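PDB 6IE4: agenet domain-containing protein from Arabidopsis thaliana, which probably reads methylated histone H3 tails through its tandem Agenet domains, members of the SH3-like Royal superfamily. Local coordinates for residues Glu115-Gly120 and Gln132-Lys137. Residues are numbered along the deposited sequence; the frame is centred on the assembly and turned at random.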
loop_
_atom_site.group_PDB
_atom_site.type_symbol
_atom_site.label_atom_id
_atom_site.label_comp_id
_atom_site.label_asym_id
_atom_site.label_seq_id
_atom_site.Cartn_x
_atom_site.Cartn_y
_atom_site.Cartn_z
ATOM N N GLU A 115 -6.223 -16.505 -11.012
ATOM C CA GLU A 115 -7.428 -16.889 -11.723
ATOM C C GLU A 115 -8.204 -15.639 -12.118
ATOM O O GLU A 115 -8.312 -14.694 -11.327
ATOM C CB GLU A 115 -8.268 -17.818 -10.843
ATOM C CG GLU A 115 -9.525 -18.360 -11.475
ATOM C CD GLU A 115 -9.937 -19.700 -10.878
ATOM O OE1 GLU A 115 -9.743 -19.902 -9.655
ATOM O OE2 GLU A 115 -10.458 -20.545 -11.638
ATOM N N VAL A 116 -8.737 -15.640 -13.342
ATOM C CA VAL A 116 -9.636 -14.599 -13.838
ATOM C C VAL A 116 -11.020 -15.225 -13.926
ATOM O O VAL A 116 -11.189 -16.262 -14.575
ATOM C CB VAL A 116 -9.180 -14.067 -15.212
ATOM C CG1 VAL A 116 -10.331 -13.419 -15.951
ATOM C CG2 VAL A 116 -8.010 -13.084 -15.068
ATOM N N LEU A 117 -12.000 -14.622 -13.255
ATOM C CA LEU A 117 -13.314 -15.231 -13.082
ATOM C C LEU A 117 -14.356 -14.533 -13.955
ATOM O O LEU A 117 -14.246 -13.336 -14.237
ATOM C CB LEU A 117 -13.748 -15.183 -11.606
ATOM C CG LEU A 117 -12.793 -15.687 -10.509
ATOM C CD1 LEU A 117 -13.117 -15.031 -9.161
ATOM C CD2 LEU A 117 -12.804 -17.189 -10.359
ATOM N N ASP A 118 -15.410 -15.280 -14.330
ATOM C CA ASP A 118 -16.349 -14.840 -15.368
ATOM C C ASP A 118 -17.081 -13.554 -15.032
ATOM O O ASP A 118 -17.721 -12.979 -15.924
ATOM C CB ASP A 118 -17.430 -15.891 -15.643
ATOM C CG ASP A 118 -16.873 -17.211 -16.113
ATOM O OD1 ASP A 118 -15.682 -17.502 -15.866
ATOM O OD2 ASP A 118 -17.645 -17.957 -16.749
ATOM N N ASP A 119 -16.977 -13.070 -13.804
ATOM C CA ASP A 119 -17.809 -11.958 -13.373
ATOM C C ASP A 119 -16.988 -10.755 -12.933
ATOM O O ASP A 119 -17.280 -10.138 -11.899
ATOM C CB ASP A 119 -18.729 -12.431 -12.250
ATOM C CG ASP A 119 -18.004 -13.284 -11.236
ATOM O OD1 ASP A 119 -17.255 -14.200 -11.657
ATOM O OD2 ASP A 119 -18.191 -13.036 -10.021
ATOM N N GLY A 120 -15.966 -10.400 -13.712
ATOM C CA GLY A 120 -15.210 -9.216 -13.365
ATOM C C GLY A 120 -14.347 -9.366 -12.135
ATOM O O GLY A 120 -13.836 -8.354 -11.638
ATOM N N GLN A 132 -4.962 -16.585 -0.346
ATOM C CA GLN A 132 -5.573 -16.701 -1.665
ATOM C C GLN A 132 -6.959 -16.120 -1.503
ATOM O O GLN A 132 -7.815 -16.762 -0.888
ATOM C CB GLN A 132 -5.633 -18.156 -2.122
ATOM C CG GLN A 132 -6.316 -18.416 -3.472
ATOM C CD GLN A 132 -5.398 -18.167 -4.652
ATOM O OE1 GLN A 132 -4.275 -18.677 -4.691
ATOM N NE2 GLN A 132 -5.860 -17.364 -5.610
ATOM N N ILE A 133 -7.172 -14.924 -2.057
ATOM C CA ILE A 133 -8.348 -14.099 -1.797
ATOM C C ILE A 133 -8.893 -13.561 -3.115
ATOM O O ILE A 133 -8.123 -13.203 -4.012
ATOM C CB ILE A 133 -8.003 -12.949 -0.831
ATOM C CG1 ILE A 133 -7.223 -13.502 0.374
ATOM C CG2 ILE A 133 -9.272 -12.154 -0.433
ATOM C CD1 ILE A 133 -6.788 -12.463 1.367
ATOM N N ARG A 134 -10.224 -13.597 -3.256
ATOM C CA ARG A 134 -10.954 -12.988 -4.372
ATOM C C ARG A 134 -11.149 -11.485 -4.207
ATOM O O ARG A 134 -11.321 -10.991 -3.088
ATOM C CB ARG A 134 -12.310 -13.662 -4.543
ATOM C CG ARG A 134 -12.216 -14.947 -5.330
ATOM C CD ARG A 134 -13.523 -15.710 -5.332
ATOM N NE ARG A 134 -13.401 -17.055 -5.888
ATOM C CZ ARG A 134 -14.439 -17.755 -6.330
ATOM N NH1 ARG A 134 -14.264 -18.983 -6.813
ATOM N NH2 ARG A 134 -15.662 -17.229 -6.248
ATOM N N PHE A 135 -11.074 -10.752 -5.326
ATOM C CA PHE A 135 -11.330 -9.316 -5.332
ATOM C C PHE A 135 -12.054 -8.899 -6.602
ATOM O O PHE A 135 -11.922 -9.526 -7.656
ATOM C CB PHE A 135 -10.034 -8.490 -5.227
ATOM C CG PHE A 135 -9.263 -8.725 -3.968
ATOM C CD1 PHE A 135 -9.556 -8.010 -2.814
ATOM C CD2 PHE A 135 -8.261 -9.675 -3.928
ATOM C CE1 PHE A 135 -8.859 -8.231 -1.651
ATOM C CE2 PHE A 135 -7.556 -9.905 -2.764
ATOM C CZ PHE A 135 -7.845 -9.173 -1.628
ATOM N N ARG A 136 -12.765 -7.780 -6.496
ATOM C CA ARG A 136 -13.343 -7.111 -7.645
ATOM C C ARG A 136 -12.288 -6.218 -8.283
ATOM O O ARG A 136 -11.301 -5.832 -7.639
ATOM C CB ARG A 136 -14.551 -6.279 -7.234
ATOM C CG ARG A 136 -15.671 -7.083 -6.641
ATOM C CD ARG A 136 -16.807 -6.171 -6.294
ATOM N NE ARG A 136 -16.348 -5.120 -5.392
ATOM C CZ ARG A 136 -16.174 -5.294 -4.085
ATOM N NH1 ARG A 136 -16.390 -6.490 -3.539
ATOM N NH2 ARG A 136 -15.752 -4.289 -3.335
ATOM N N LYS A 137 -12.488 -5.909 -9.573
ATOM C CA LYS A 137 -11.473 -5.161 -10.310
ATOM C C LYS A 137 -11.162 -3.844 -9.626
ATOM O O LYS A 137 -10.005 -3.423 -9.574
ATOM C CB LYS A 137 -11.900 -4.910 -11.760
ATOM C CG LYS A 137 -10.783 -4.227 -12.568
ATOM C CD LYS A 137 -11.130 -3.915 -14.009
ATOM C CE LYS A 137 -9.832 -3.739 -14.830
ATOM N NZ LYS A 137 -9.977 -2.844 -16.035
#
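Leu117 carries CG anti to its carbonyl carbon (chi1 -51°), and Arg134 does likewise (chi1 -82°) before running extended from CG to NE; the two side chains meet at about a right angle on the surface of the curled antiparallel sheet of this tandem Agenet, SH3-like fold. Strands 107-117 and 131-136 are not direct neighbours here: strand 121-126 lies between them and pairs with both, so Leu117 and Arg134 meet across the middle strand. Leu117 CD1 packs by van der Waals contact against the aliphatic part of Arg134, 3.9 Å from CD, and also lies over one face of the guanidinium, 3.8 Å from its plane and displaced to the edge of the group. Glu115 OE1 remains 5.4 Å from Arg134 NH1, too far for a salt bridge but probably a mild electrostatic attraction. At the other end, Gly120, with positive phi in the turn leading into strand 121-126, approaches the end of strand 131-136. The Lys137 side chain extends away to Lys92 O, which accepts a hydrogen bond from Lys137 NZ. Lys137 N gives a weak, bent hydrogen bond to Gly120 O, 3.5 Å long with an N-H...O angle of 130°.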